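Local structure of pectate lyase (Cellvibrio cellulosa, 1GXM) at residues S248-L253 / N284-F289. The protein cleaves pectate (polygalacturonic acid) by anti-beta-elimination, the chain here being the family 10 polysaccharide lyase catalytic module of a longer protein. Numbering follows the deposited sequence.
Sequences SPRTYL and NTNRGF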
loop_
_atom_site.group_PDB
_atom_site.type_symbol
_atom_site.label_atom_id
_atom_site.label_comp_id
_atom_site.label_asym_id
_atom_site.label_seq_id
_atom_site.Cartn_x
_atom_site.Cartn_y
_atom_site.Cartn_z
ATOM N N SER A 248 -11.283 -16.561 -5.755
ATOM C CA SER A 248 -11.376 -18.001 -5.622
ATOM C C SER A 248 -12.139 -18.365 -4.371
ATOM O O SER A 248 -11.936 -17.775 -3.323
ATOM C CB SER A 248 -9.995 -18.616 -5.495
ATOM O OG SER A 248 -10.074 -20.003 -5.224
ATOM N N PRO A 249 -12.989 -19.372 -4.464
ATOM C CA PRO A 249 -13.719 -19.829 -3.288
ATOM C C PRO A 249 -12.800 -20.529 -2.284
ATOM O O PRO A 249 -13.219 -20.794 -1.164
ATOM C CB PRO A 249 -14.747 -20.817 -3.871
ATOM C CG PRO A 249 -14.366 -21.094 -5.188
ATOM C CD PRO A 249 -13.349 -20.121 -5.671
ATOM N N ARG A 250 -11.569 -20.817 -2.675
ATOM C CA ARG A 250 -10.599 -21.313 -1.700
ATOM C C ARG A 250 -9.973 -20.151 -0.913
ATOM O O ARG A 250 -9.195 -20.375 0.004
ATOM C CB ARG A 250 -9.519 -22.157 -2.343
ATOM C CG ARG A 250 -8.599 -21.402 -3.205
ATOM C CD ARG A 250 -7.784 -22.248 -4.180
ATOM N NE ARG A 250 -6.694 -21.458 -4.751
ATOM C CZ ARG A 250 -5.537 -21.203 -4.138
ATOM N NH1 ARG A 250 -5.293 -21.701 -2.931
ATOM N NH2 ARG A 250 -4.615 -20.465 -4.754
ATOM N N THR A 251 -10.312 -18.924 -1.294
ATOM C CA THR A 251 -9.833 -17.714 -0.633
ATOM C C THR A 251 -10.953 -17.015 0.097
ATOM O O THR A 251 -10.877 -16.837 1.292
ATOM C CB THR A 251 -9.219 -16.782 -1.640
ATOM O OG1 THR A 251 -8.081 -17.430 -2.221
ATOM C CG2 THR A 251 -8.692 -15.522 -0.982
ATOM N N TYR A 252 -12.015 -16.615 -0.593
ATOM C CA TYR A 252 -13.074 -15.958 0.128
ATOM C C TYR A 252 -13.888 -16.971 0.879
ATOM O O TYR A 252 -13.914 -18.148 0.549
ATOM C CB TYR A 252 -13.970 -15.111 -0.780
ATOM C CG TYR A 252 -14.626 -15.799 -1.938
ATOM C CD1 TYR A 252 -15.676 -16.697 -1.758
ATOM C CD2 TYR A 252 -14.230 -15.523 -3.225
ATOM C CE1 TYR A 252 -16.295 -17.309 -2.842
ATOM C CE2 TYR A 252 -14.842 -16.114 -4.294
ATOM C CZ TYR A 252 -15.847 -17.026 -4.114
ATOM O OH TYR A 252 -16.445 -17.604 -5.205
ATOM N N LEU A 253 -14.547 -16.472 1.910
ATOM C CA LEU A 253 -15.450 -17.243 2.740
ATOM C C LEU A 253 -16.838 -16.775 2.344
ATOM O O LEU A 253 -17.258 -15.665 2.659
ATOM C CB LEU A 253 -15.184 -16.981 4.218
ATOM C CG LEU A 253 -16.191 -17.610 5.182
ATOM C CD1 LEU A 253 -16.129 -19.111 5.146
ATOM C CD2 LEU A 253 -15.969 -17.096 6.598
ATOM N N ASN A 284 0.730 -21.763 2.524
ATOM C CA ASN A 284 0.668 -23.016 1.796
ATOM C C ASN A 284 -0.732 -23.602 1.697
ATOM O O ASN A 284 -1.058 -24.160 0.655
ATOM C CB ASN A 284 1.648 -24.028 2.378
ATOM C CG ASN A 284 3.083 -23.647 2.121
ATOM O OD1 ASN A 284 3.425 -23.268 1.018
ATOM N ND2 ASN A 284 3.914 -23.726 3.141
ATOM N N THR A 285 -1.549 -23.517 2.736
ATOM C CA THR A 285 -2.890 -24.107 2.688
ATOM C C THR A 285 -3.958 -23.139 2.228
ATOM O O THR A 285 -5.096 -23.534 1.949
ATOM C CB THR A 285 -3.353 -24.589 4.043
ATOM O OG1 THR A 285 -3.439 -23.467 4.933
ATOM C CG2 THR A 285 -2.380 -25.586 4.661
ATOM N N ASN A 286 -3.646 -21.855 2.258
ATOM C CA ASN A 286 -4.610 -20.818 1.929
ATOM C C ASN A 286 -5.753 -20.740 2.938
ATOM O O ASN A 286 -6.811 -20.220 2.625
ATOM C CB ASN A 286 -5.158 -20.955 0.507
ATOM C CG ASN A 286 -5.301 -19.625 -0.156
ATOM O OD1 ASN A 286 -4.303 -18.966 -0.399
ATOM N ND2 ASN A 286 -6.528 -19.208 -0.462
ATOM N N ARG A 287 -5.524 -21.230 4.148
ATOM C CA ARG A 287 -6.507 -21.143 5.217
ATOM C C ARG A 287 -6.386 -19.821 5.936
ATOM O O ARG A 287 -5.295 -19.420 6.344
ATOM C CB ARG A 287 -6.301 -22.262 6.223
ATOM C CG ARG A 287 -7.450 -22.466 7.162
ATOM C CD ARG A 287 -7.393 -23.762 7.945
ATOM N NE ARG A 287 -8.526 -23.811 8.855
ATOM C CZ ARG A 287 -8.613 -24.626 9.878
ATOM N NH1 ARG A 287 -7.632 -25.463 10.121
ATOM N NH2 ARG A 287 -9.690 -24.596 10.650
ATOM N N GLY A 288 -7.507 -19.153 6.137
ATOM C CA GLY A 288 -7.502 -17.936 6.922
ATOM C C GLY A 288 -7.108 -18.238 8.350
ATOM O O GLY A 288 -7.517 -19.256 8.910
ATOM N N PHE A 289 -6.345 -17.354 8.969
ATOM C CA PHE A 289 -5.888 -17.603 10.319
ATOM C C PHE A 289 -5.795 -16.339 11.134
ATOM O O PHE A 289 -5.949 -15.228 10.650
ATOM C CB PHE A 289 -4.569 -18.384 10.353
ATOM C CG PHE A 289 -3.371 -17.589 9.956
ATOM C CD1 PHE A 289 -2.696 -16.812 10.884
ATOM C CD2 PHE A 289 -2.842 -17.692 8.700
ATOM C CE1 PHE A 289 -1.574 -16.102 10.545
ATOM C CE2 PHE A 289 -1.700 -16.966 8.364
ATOM C CZ PHE A 289 -1.058 -16.202 9.310
HETATM O O HOH W 1 -9.476 -21.304 2.560
HETATM O O HOH W 2 -6.226 -23.986 -1.227
#
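The carboxamide of N286 enters the loop 248-253 and spends both N-H groups there. ND2 donates to the backbone O of R250 at 2.9 Å, nearly straight (161°), and to OG1 of T251, also at 2.9 Å but more bent (137°). Both acceptors lie close to the amide plane, although ND2 itself stands above the carbonyl plane of R250. Threonine suits position 251 because its one hydroxyl, turned anti to the carbonyl carbon, accepts this N-H and gives its own hydrogen to the backbone O of W245. The other end of the amide, OD1, accepts from W245 NE1 and Q185 NE2, so asparagine's paired donor and acceptor are both used in a buried site. N286 adopts a left-handed helical backbone conformation, which asparagine tolerates better than most residues. The R250 side chain crosses that of N286 at about a right angle, the planes 41° apart; NH1 packs 3.5 Å from N286 CG while donating to Q185 OE1 and a water. Another water donates to R250 O (2.7 Å) and N286 O (2.9 Å), giving the R250 carbonyl a second donor. The amide's four bonds leave little doubt which end is nitrogen and hold the group against rotation, tying the loop after helix 233-246 to that between strands 280-281 and 290-291.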